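Local coordinates for protein endo-beta-mannanase (Opitutaceae bacterium TAV5, PDB 7BOB) that probably releases mannose from the chain ends of beta-1,4-linked mannans and manno-oligosaccharides as a homotrimeric family 5 exo-beta-1,4-mannosidase of a termite hindgut bacterium, at residues Val385-Pro390 and Arg444-Gly449; Trp389-Tyr394 and Gly453-Lys458; Gln469-Ala474 and Ala581-Lys586. All blocks are in the same frame, centred on the assembly; numbering follows the deposited sequence.

Contact 1. Residues Val385-Pro390 and Arg444-Gly449; sequences VHLYWP and RIIITG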
loop_
_atom_site.group_PDB
_atom_site.type_symbol
_atom_site.label_atom_id
_atom_site.label_comp_id
_atom_site.label_asym_id
_atom_site.label_seq_id
_atom_site.Cartn_x
_atom_site.Cartn_y
_atom_site.Cartn_z
ATOM N N VAL A 385 -35.091 8.085 -13.475
ATOM C CA VAL A 385 -34.471 7.371 -12.357
ATOM C C VAL A 385 -33.272 8.172 -11.843
ATOM O O VAL A 385 -32.574 8.840 -12.623
ATOM C CB VAL A 385 -34.057 5.946 -12.772
ATOM C CG1 VAL A 385 -32.741 5.942 -13.572
ATOM C CG2 VAL A 385 -33.973 5.061 -11.571
ATOM N N HIS A 386 -33.030 8.130 -10.531
ATOM C CA HIS A 386 -31.978 8.920 -9.890
ATOM C C HIS A 386 -31.033 8.022 -9.089
ATOM O O HIS A 386 -31.481 7.203 -8.282
ATOM C CB HIS A 386 -32.580 9.987 -8.965
ATOM C CG HIS A 386 -33.215 11.137 -9.691
ATOM N ND1 HIS A 386 -34.412 11.023 -10.365
ATOM C CD2 HIS A 386 -32.817 12.426 -9.845
ATOM C CE1 HIS A 386 -34.721 12.190 -10.904
ATOM N NE2 HIS A 386 -33.773 13.056 -10.599
ATOM N N LEU A 387 -29.730 8.182 -9.309
ATOM C CA LEU A 387 -28.729 7.488 -8.508
ATOM C C LEU A 387 -28.492 8.247 -7.205
ATOM O O LEU A 387 -28.445 9.481 -7.192
ATOM C CB LEU A 387 -27.427 7.365 -9.294
ATOM C CG LEU A 387 -27.506 6.626 -10.626
ATOM C CD1 LEU A 387 -26.219 6.852 -11.422
ATOM C CD2 LEU A 387 -27.741 5.144 -10.378
ATOM N N TYR A 388 -28.351 7.506 -6.106
ATOM C CA TYR A 388 -28.255 8.101 -4.773
ATOM C C TYR A 388 -26.807 8.512 -4.486
ATOM O O TYR A 388 -25.911 7.662 -4.472
ATOM C CB TYR A 388 -28.763 7.114 -3.723
ATOM C CG TYR A 388 -28.820 7.662 -2.315
ATOM C CD1 TYR A 388 -27.828 7.347 -1.388
ATOM C CD2 TYR A 388 -29.856 8.489 -1.907
ATOM C CE1 TYR A 388 -27.864 7.842 -0.097
ATOM C CE2 TYR A 388 -29.910 8.978 -0.610
ATOM C CZ TYR A 388 -28.907 8.652 0.284
ATOM O OH TYR A 388 -28.933 9.128 1.571
ATOM N N TRP A 389 -26.583 9.825 -4.288
ATOM C CA TRP A 389 -25.302 10.365 -3.828
ATOM C C TRP A 389 -25.323 10.409 -2.304
ATOM O O TRP A 389 -26.178 11.095 -1.731
ATOM C CB TRP A 389 -25.075 11.760 -4.414
ATOM C CG TRP A 389 -23.764 12.458 -4.064
ATOM C CD1 TRP A 389 -23.448 13.060 -2.876
ATOM C CD2 TRP A 389 -22.618 12.639 -4.915
ATOM N NE1 TRP A 389 -22.203 13.603 -2.941
ATOM C CE2 TRP A 389 -21.668 13.373 -4.177
ATOM C CE3 TRP A 389 -22.313 12.272 -6.230
ATOM C CZ2 TRP A 389 -20.409 13.720 -4.692
ATOM C CZ3 TRP A 389 -21.059 12.632 -6.749
ATOM C CH2 TRP A 389 -20.126 13.340 -5.973
ATOM N N PRO A 390 -24.467 9.658 -1.610
ATOM C CA PRO A 390 -24.630 9.513 -0.152
ATOM C C PRO A 390 -24.342 10.812 0.599
ATOM O O PRO A 390 -23.578 11.666 0.139
ATOM C CB PRO A 390 -23.611 8.420 0.216
ATOM C CG PRO A 390 -22.590 8.448 -0.892
ATOM C CD PRO A 390 -23.359 8.847 -2.143
ATOM N N ARG A 444 -38.007 7.548 -8.637
ATOM C CA ARG A 444 -37.281 6.292 -8.531
ATOM C C ARG A 444 -35.832 6.572 -8.158
ATOM O O ARG A 444 -35.173 7.428 -8.774
ATOM C CB ARG A 444 -37.375 5.507 -9.839
ATOM C CG ARG A 444 -38.784 5.552 -10.437
ATOM C CD ARG A 444 -39.062 4.379 -11.333
ATOM N NE ARG A 444 -38.446 4.545 -12.643
ATOM C CZ ARG A 444 -38.326 3.563 -13.530
ATOM N NH1 ARG A 444 -38.779 2.351 -13.241
ATOM N NH2 ARG A 444 -37.750 3.786 -14.700
ATOM N N ILE A 445 -35.352 5.859 -7.135
ATOM C CA ILE A 445 -34.025 6.057 -6.565
ATOM C C ILE A 445 -33.316 4.714 -6.519
ATOM O O ILE A 445 -33.871 3.732 -6.007
ATOM C CB ILE A 445 -34.081 6.677 -5.155
ATOM C CG1 ILE A 445 -34.472 8.163 -5.235
ATOM C CG2 ILE A 445 -32.729 6.527 -4.473
ATOM C CD1 ILE A 445 -34.630 8.831 -3.880
ATOM N N ILE A 446 -32.100 4.670 -7.055
ATOM C CA ILE A 446 -31.270 3.476 -7.022
ATOM C C ILE A 446 -30.084 3.754 -6.114
ATOM O O ILE A 446 -29.364 4.744 -6.308
ATOM C CB ILE A 446 -30.796 3.063 -8.422
ATOM C CG1 ILE A 446 -31.989 2.783 -9.327
ATOM C CG2 ILE A 446 -29.938 1.804 -8.329
ATOM C CD1 ILE A 446 -31.571 2.375 -10.714
ATOM N N ILE A 447 -29.894 2.901 -5.119
ATOM C CA ILE A 447 -28.735 2.976 -4.243
ATOM C C ILE A 447 -27.752 1.902 -4.695
ATOM O O ILE A 447 -28.069 0.701 -4.668
ATOM C CB ILE A 447 -29.134 2.805 -2.771
ATOM C CG1 ILE A 447 -30.151 3.877 -2.357
ATOM C CG2 ILE A 447 -27.905 2.811 -1.893
ATOM C CD1 ILE A 447 -30.613 3.770 -0.901
ATOM N N THR A 448 -26.570 2.328 -5.125
ATOM C CA THR A 448 -25.593 1.426 -5.742
ATOM C C THR A 448 -24.573 0.917 -4.721
ATOM O O THR A 448 -23.378 1.169 -4.841
ATOM C CB THR A 448 -24.886 2.138 -6.894
ATOM O OG1 THR A 448 -24.204 3.308 -6.392
ATOM C CG2 THR A 448 -25.898 2.536 -7.967
ATOM N N GLY A 449 -25.046 0.168 -3.730
ATOM C CA GLY A 449 -24.154 -0.358 -2.713
ATOM C C GLY A 449 -23.276 0.697 -2.070
ATOM O O GLY A 449 -22.049 0.557 -2.048
HETATM O O HOH W 1 -25.922 4.990 -5.335
#

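Contact 2. Residues Trp389-Tyr394 and Gly453-Lys458; sequences WPRHYY and GLDEIK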
loop_
_atom_site.group_PDB
_atom_site.type_symbol
_atom_site.label_atom_id
_atom_site.label_comp_id
_atom_site.label_asym_id
_atom_site.label_seq_id
_atom_site.Cartn_x
_atom_site.Cartn_y
_atom_site.Cartn_z
ATOM N N TRP A 389 -26.583 9.825 -4.288
ATOM C CA TRP A 389 -25.302 10.365 -3.828
ATOM C C TRP A 389 -25.323 10.409 -2.304
ATOM O O TRP A 389 -26.178 11.095 -1.731
ATOM C CB TRP A 389 -25.075 11.760 -4.414
ATOM C CG TRP A 389 -23.764 12.458 -4.064
ATOM C CD1 TRP A 389 -23.448 13.060 -2.876
ATOM C CD2 TRP A 389 -22.618 12.639 -4.915
ATOM N NE1 TRP A 389 -22.203 13.603 -2.941
ATOM C CE2 TRP A 389 -21.668 13.373 -4.177
ATOM C CE3 TRP A 389 -22.313 12.272 -6.230
ATOM C CZ2 TRP A 389 -20.409 13.720 -4.692
ATOM C CZ3 TRP A 389 -21.059 12.632 -6.749
ATOM C CH2 TRP A 389 -20.126 13.340 -5.973
ATOM N N PRO A 390 -24.467 9.658 -1.610
ATOM C CA PRO A 390 -24.630 9.513 -0.152
ATOM C C PRO A 390 -24.342 10.812 0.599
ATOM O O PRO A 390 -23.578 11.666 0.139
ATOM C CB PRO A 390 -23.611 8.420 0.216
ATOM C CG PRO A 390 -22.590 8.448 -0.892
ATOM C CD PRO A 390 -23.359 8.847 -2.143
ATOM N N ARG A 391 -24.944 10.938 1.793
ATOM C CA ARG A 391 -24.774 12.159 2.586
ATOM C C ARG A 391 -23.306 12.430 2.924
ATOM O O ARG A 391 -22.872 13.580 2.932
ATOM C CB ARG A 391 -25.610 12.095 3.867
ATOM C CG ARG A 391 -25.251 13.179 4.897
ATOM C CD ARG A 391 -26.152 13.146 6.128
ATOM N NE ARG A 391 -27.520 13.513 5.789
ATOM C CZ ARG A 391 -27.964 14.768 5.753
ATOM N NH1 ARG A 391 -27.152 15.777 6.060
ATOM N NH2 ARG A 391 -29.225 15.017 5.416
ATOM N N HIS A 392 -22.532 11.401 3.232
ATOM C CA HIS A 392 -21.107 11.569 3.506
ATOM C C HIS A 392 -20.350 10.844 2.406
ATOM O O HIS A 392 -20.324 9.607 2.361
ATOM C CB HIS A 392 -20.730 11.040 4.888
ATOM C CG HIS A 392 -21.647 11.504 5.979
ATOM N ND1 HIS A 392 -21.492 12.720 6.614
ATOM C CD2 HIS A 392 -22.739 10.923 6.536
ATOM C CE1 HIS A 392 -22.442 12.862 7.521
ATOM N NE2 HIS A 392 -23.215 11.789 7.491
ATOM N N TYR A 393 -19.755 11.617 1.516
ATOM C CA TYR A 393 -19.136 11.118 0.301
ATOM C C TYR A 393 -17.619 11.008 0.419
ATOM O O TYR A 393 -17.030 10.049 -0.094
ATOM C CB TYR A 393 -19.528 12.031 -0.869
ATOM C CG TYR A 393 -19.133 11.529 -2.245
ATOM C CD1 TYR A 393 -17.849 11.756 -2.759
ATOM C CD2 TYR A 393 -20.051 10.852 -3.045
ATOM C CE1 TYR A 393 -17.500 11.307 -4.037
ATOM C CE2 TYR A 393 -19.717 10.395 -4.315
ATOM C CZ TYR A 393 -18.449 10.613 -4.805
ATOM O OH TYR A 393 -18.136 10.134 -6.065
ATOM N N TYR A 394 -16.972 11.944 1.108
ATOM C CA TYR A 394 -15.521 11.982 1.193
ATOM C C TYR A 394 -15.090 11.468 2.553
ATOM O O TYR A 394 -15.708 11.790 3.572
ATOM C CB TYR A 394 -14.998 13.408 0.957
ATOM C CG TYR A 394 -15.443 13.969 -0.382
ATOM C CD1 TYR A 394 -14.680 13.760 -1.532
ATOM C CD2 TYR A 394 -16.625 14.696 -0.503
ATOM C CE1 TYR A 394 -15.077 14.257 -2.765
ATOM C CE2 TYR A 394 -17.040 15.202 -1.742
ATOM C CZ TYR A 394 -16.263 14.976 -2.860
ATOM O OH TYR A 394 -16.666 15.447 -4.083
ATOM N N GLY A 453 -26.277 6.185 6.649
ATOM C CA GLY A 453 -26.448 6.273 8.081
ATOM C C GLY A 453 -27.912 6.269 8.486
ATOM O O GLY A 453 -28.829 6.172 7.669
ATOM N N LEU A 454 -28.121 6.368 9.800
ATOM C CA LEU A 454 -29.469 6.308 10.353
ATOM C C LEU A 454 -30.361 7.419 9.803
ATOM O O LEU A 454 -31.525 7.175 9.459
ATOM C CB LEU A 454 -29.394 6.384 11.876
ATOM C CG LEU A 454 -30.763 6.508 12.527
ATOM C CD1 LEU A 454 -31.555 5.258 12.214
ATOM C CD2 LEU A 454 -30.617 6.715 14.023
ATOM N N ASP A 455 -29.846 8.653 9.727
ATOM C CA ASP A 455 -30.669 9.757 9.237
ATOM C C ASP A 455 -31.059 9.530 7.789
ATOM O O ASP A 455 -32.224 9.732 7.404
ATOM C CB ASP A 455 -29.935 11.095 9.400
ATOM C CG ASP A 455 -28.457 11.028 8.977
ATOM O OD1 ASP A 455 -28.020 9.960 8.493
ATOM O OD2 ASP A 455 -27.725 12.045 9.130
ATOM N N GLU A 456 -30.112 9.056 6.980
ATOM C CA GLU A 456 -30.427 8.761 5.589
ATOM C C GLU A 456 -31.512 7.705 5.479
ATOM O O GLU A 456 -32.411 7.822 4.636
ATOM C CB GLU A 456 -29.175 8.320 4.852
ATOM C CG GLU A 456 -28.062 9.345 4.934
ATOM C CD GLU A 456 -26.810 8.878 4.240
ATOM O OE1 GLU A 456 -26.799 8.898 2.980
ATOM O OE2 GLU A 456 -25.857 8.474 4.959
ATOM N N ILE A 457 -31.459 6.676 6.337
ATOM C CA ILE A 457 -32.466 5.613 6.284
ATOM C C ILE A 457 -33.846 6.168 6.623
ATOM O O ILE A 457 -34.820 5.939 5.898
ATOM C CB ILE A 457 -32.080 4.445 7.211
ATOM C CG1 ILE A 457 -30.839 3.743 6.666
ATOM C CG2 ILE A 457 -33.225 3.439 7.305
ATOM C CD1 ILE A 457 -29.958 3.126 7.742
ATOM N N LYS A 458 -33.940 6.918 7.725
ATOM C CA LYS A 458 -35.205 7.524 8.134
ATOM C C LYS A 458 -35.812 8.359 7.011
ATOM O O LYS A 458 -37.012 8.268 6.733
ATOM C CB LYS A 458 -34.984 8.385 9.380
ATOM C CG LYS A 458 -34.772 7.571 10.666
ATOM C CD LYS A 458 -34.536 8.488 11.869
ATOM C CE LYS A 458 -34.168 7.687 13.121
ATOM N NZ LYS A 458 -33.675 8.563 14.224
HETATM O O HOH W 2 -23.410 8.582 3.762
#

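Contact 3. Residues Gln469-Ala474 and Ala581-Lys586; sequences QLLWHA and AALLTK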
loop_
_atom_site.group_PDB
_atom_site.type_symbol
_atom_site.label_atom_id
_atom_site.label_comp_id
_atom_site.label_asym_id
_atom_site.label_seq_id
_atom_site.Cartn_x
_atom_site.Cartn_y
_atom_site.Cartn_z
ATOM N N GLN A 469 -40.277 4.737 -5.300
ATOM C CA GLN A 469 -39.810 3.394 -5.632
ATOM C C GLN A 469 -38.295 3.334 -5.417
ATOM O O GLN A 469 -37.542 4.028 -6.113
ATOM C CB GLN A 469 -40.152 3.047 -7.078
ATOM C CG GLN A 469 -41.547 3.455 -7.503
ATOM C CD GLN A 469 -42.587 2.717 -6.708
ATOM O OE1 GLN A 469 -42.706 1.499 -6.824
ATOM N NE2 GLN A 469 -43.326 3.442 -5.870
ATOM N N LEU A 470 -37.855 2.512 -4.466
ATOM C CA LEU A 470 -36.443 2.395 -4.094
ATOM C C LEU A 470 -35.892 1.048 -4.551
ATOM O O LEU A 470 -36.391 -0.011 -4.139
ATOM C CB LEU A 470 -36.263 2.554 -2.583
ATOM C CG LEU A 470 -34.853 2.537 -1.987
ATOM C CD1 LEU A 470 -34.057 3.784 -2.412
ATOM C CD2 LEU A 470 -34.946 2.456 -0.474
ATOM N N LEU A 471 -34.866 1.087 -5.399
ATOM C CA LEU A 471 -34.081 -0.097 -5.735
ATOM C C LEU A 471 -32.775 -0.025 -4.943
ATOM O O LEU A 471 -31.920 0.828 -5.217
ATOM C CB LEU A 471 -33.820 -0.184 -7.234
ATOM C CG LEU A 471 -32.921 -1.339 -7.675
ATOM C CD1 LEU A 471 -33.404 -2.701 -7.110
ATOM C CD2 LEU A 471 -32.883 -1.383 -9.188
ATOM N N TRP A 472 -32.627 -0.905 -3.953
ATOM C CA TRP A 472 -31.545 -0.822 -2.968
ATOM C C TRP A 472 -30.561 -1.960 -3.210
ATOM O O TRP A 472 -30.793 -3.097 -2.781
ATOM C CB TRP A 472 -32.106 -0.878 -1.553
ATOM C CG TRP A 472 -31.174 -0.346 -0.507
ATOM C CD1 TRP A 472 -29.823 -0.184 -0.613
ATOM C CD2 TRP A 472 -31.529 0.079 0.814
ATOM N NE1 TRP A 472 -29.320 0.327 0.556
ATOM C CE2 TRP A 472 -30.346 0.511 1.444
ATOM C CE3 TRP A 472 -32.737 0.134 1.526
ATOM C CZ2 TRP A 472 -30.330 0.995 2.747
ATOM C CZ3 TRP A 472 -32.721 0.624 2.821
ATOM C CH2 TRP A 472 -31.525 1.048 3.418
ATOM N N HIS A 473 -29.452 -1.665 -3.877
ATOM C CA HIS A 473 -28.444 -2.699 -4.076
ATOM C C HIS A 473 -27.546 -2.762 -2.845
ATOM O O HIS A 473 -26.866 -1.780 -2.515
ATOM C CB HIS A 473 -27.640 -2.446 -5.346
ATOM C CG HIS A 473 -28.363 -2.856 -6.591
ATOM N ND1 HIS A 473 -27.954 -2.483 -7.853
ATOM C CD2 HIS A 473 -29.483 -3.601 -6.764
ATOM C CE1 HIS A 473 -28.784 -2.992 -8.749
ATOM N NE2 HIS A 473 -29.725 -3.669 -8.114
ATOM N N ALA A 474 -27.585 -3.906 -2.154
ATOM C CA ALA A 474 -26.717 -4.293 -1.047
ATOM C C ALA A 474 -26.866 -3.360 0.148
ATOM O O ALA A 474 -25.951 -2.579 0.431
ATOM C CB ALA A 474 -25.257 -4.327 -1.504
ATOM N N ALA A 581 -33.525 -3.184 -15.451
ATOM C CA ALA A 581 -34.878 -3.087 -15.998
ATOM C C ALA A 581 -35.829 -4.042 -15.281
ATOM O O ALA A 581 -36.921 -3.647 -14.859
ATOM C CB ALA A 581 -34.865 -3.359 -17.504
ATOM N N ALA A 582 -35.406 -5.293 -15.086
ATOM C CA ALA A 582 -36.278 -6.272 -14.437
ATOM C C ALA A 582 -36.658 -5.849 -13.019
ATOM O O ALA A 582 -37.797 -6.061 -12.581
ATOM C CB ALA A 582 -35.603 -7.639 -14.421
ATOM N N LEU A 583 -35.729 -5.232 -12.291
ATOM C CA LEU A 583 -35.962 -4.960 -10.880
ATOM C C LEU A 583 -36.591 -3.606 -10.612
ATOM O O LEU A 583 -37.090 -3.380 -9.502
ATOM C CB LEU A 583 -34.650 -5.051 -10.108
ATOM C CG LEU A 583 -34.109 -6.472 -9.958
ATOM C CD1 LEU A 583 -33.258 -6.471 -8.752
ATOM C CD2 LEU A 583 -35.230 -7.467 -9.811
ATOM N N LEU A 584 -36.546 -2.697 -11.581
ATOM C CA LEU A 584 -37.141 -1.383 -11.405
ATOM C C LEU A 584 -38.658 -1.496 -11.395
ATOM O O LEU A 584 -39.243 -2.168 -12.251
ATOM C CB LEU A 584 -36.683 -0.451 -12.521
ATOM C CG LEU A 584 -35.307 0.163 -12.251
ATOM C CD1 LEU A 584 -34.828 0.980 -13.446
ATOM C CD2 LEU A 584 -35.355 1.000 -10.986
ATOM N N THR A 585 -39.294 -0.844 -10.423
ATOM C CA THR A 585 -40.745 -0.800 -10.306
ATOM C C THR A 585 -41.239 0.621 -10.546
ATOM O O THR A 585 -40.464 1.580 -10.509
ATOM C CB THR A 585 -41.217 -1.280 -8.923
ATOM O OG1 THR A 585 -40.667 -0.434 -7.901
ATOM C CG2 THR A 585 -40.801 -2.728 -8.677
ATOM N N LYS A 586 -42.547 0.747 -10.789
ATOM C CA LYS A 586 -43.173 2.048 -10.980
ATOM C C LYS A 586 -44.513 2.105 -10.255
ATOM O O LYS A 586 -45.314 1.163 -10.317
ATOM C CB LYS A 586 -43.362 2.374 -12.474
ATOM C CG LYS A 586 -42.073 2.806 -13.164
ATOM C CD LYS A 586 -42.120 4.259 -13.637
ATOM C CE LYS A 586 -42.633 4.350 -15.061
ATOM N NZ LYS A 586 -43.040 5.742 -15.383
#

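Contact 1. Residues Val385-Pro390 and Arg444-Gly449
His386 uses both of its backbone polar groups to join Val385-Pro390 to Arg444-Gly449. His386 N gives its hydrogen to Arg444 O at 2.9 Å, from above the carbonyl plane. His386 O takes the N-H of Ile446, with Ile446 N 2.9 Å away nearly along the C=O axis, in the straightest of the three backbone bonds at 166°. Tyr388 N then meets Ile446 O at 2.9 Å within the carbonyl plane. One residue thus bonds to both flanks of its partner on the other strand, the ladder of a parallel pair, and the 41° between the strand directions gives it twist. A water prolongs the ladder, donating to Tyr388 O and accepting from Thr448 N at 2.7 Å.

Around this backbone the packing is mainly aliphatic. On the face of Leu387 and Ile446, Val385 CG2 lies 3.7 Å from Ile446 CD1, the two side chains crossing obliquely, while Leu387 CD2 reaches Thr448 CG2 at 4.0 Å. On the face of His386 and Ile445, Tyr388 has CG anti to its backbone N (chi1 -175°) and runs alongside Ile447, Tyr388 CB to Ile447 CG1 3.8 Å. His386 ND1 is buried without a modelled partner.

Strands 427-431 and 469-473 flank the pair within a mixed sheet, and helix 406-422 covers the Leu387-Ile446 face through Leu413, Ala416 and Leu420.

Contact 2. Residues Trp389-Tyr394 and Gly453-Lys458
Half of a capping box starts helix 454-465 where it meets the loop leaving strand 385-389: Glu456, the N3 residue, accepts from the N-cap residue, Gly453 N to Glu456 OE2 2.9 Å. The reciprocal half cannot form, since glycine has no side chain. The Glu456 chain has CG anti to the carbonyl carbon and is extended at chi2 (178°), which sends the carboxylate across to the loop. There Glu456 OE1 accepts from Arg391 N at 3.0 Å, almost straight at 172° but from 59° above the carboxylate plane. OE1 is also hydrogen-bonded to the hydroxyl of Tyr388. A water donates to Glu456 OE2 at 2.7 Å and accepts from His392 N, so each carboxylate oxygen has two polar partners and the group's rotation is fixed. Proximity to the helix N-terminus would probably favour its ionised form.

Packing supports this grip, with Arg391 CB 3.5 Å from Glu456 CD. The Arg391 chain bends at chi3, bringing Arg391 NE within 3.7 Å of Asp455 OD2; that long salt bridge rests on charge alone, because the oxygen lies well out of the guanidinium plane. Asp455 OD1 instead accepts the N-H of Glu456. An alanine in place of Glu456 would remove the acceptor of Arg391 N and Tyr388 OH, the cap on Gly453 N and the water link to His392 N, and would probably loosen the loop from the helix start.

Helix 482-488 packs against Leu454 and Ile457, and a neighbouring subunit reaches this helix start, its Asn333 against Leu454 and its Ile330 against Asp455.

Contact 3. Residues Gln469-Ala474 and Ala581-Lys586
Two side chains of strand 469-473 make the tight part of this contact with the C-terminal end of helix 569-583 and the tail after it. Leu471 has CG anti to its backbone N (chi1 176°) and spreads both methyls towards the helix end. Leu471 CD1 meets Leu583 CB at 4.0 Å, and Leu471 CD2 meets Leu584 CD2 at 3.9 Å. Both partners cross Leu471 at about a right angle, so its fork is met by the last helical residue and by the first one to leave helical geometry. Closest of all is a polar pair: Thr585 OG1 donates to the buried Gln469 OE1 at 3.0 Å, in the carbonyl plane and on a lone pair, with a C=O...O angle of 127°. The bend of Gln469 at chi2 (-63°) folds its amide back, and NE2 bonds to Gly467 O, so both ends of the amide are held.

Lys586 is the loose, solvent side. It is exposed, its CB is directed away from the strand, and it comes nearest through its backbone, Lys586 C to Gln469 OE1 3.9 Å.

The contact thus lays the chain's last helix against an inner parallel strand of the mixed sheet, between strands 444-448 and 549-554. Val554 of the latter touches both His473 and Leu583, and Arg444 of the former packs on Leu584 and Lys586.

How the contacts relate
All three contacts belong to the region that follows the eight-stranded parallel barrel sheet, and all lie on one side of the chain's centre. Contact 1 is its buried core, an exchange of backbone bonds between neighbouring strands; contacts 2 and 3 are partly buried and rely on side chains, a carboxylate in one, leucines and an amide in the other. Contacts 1 and 2 start from the same stretch, sharing Trp389 and Pro390, and touch through Tyr388. Contact 3 continues the sheet of contact 1, with Ile445 O bonded to Leu471 N. Contacts 2 and 3, centres about 19 Å apart, meet lightly where Ile457 packs on Trp472.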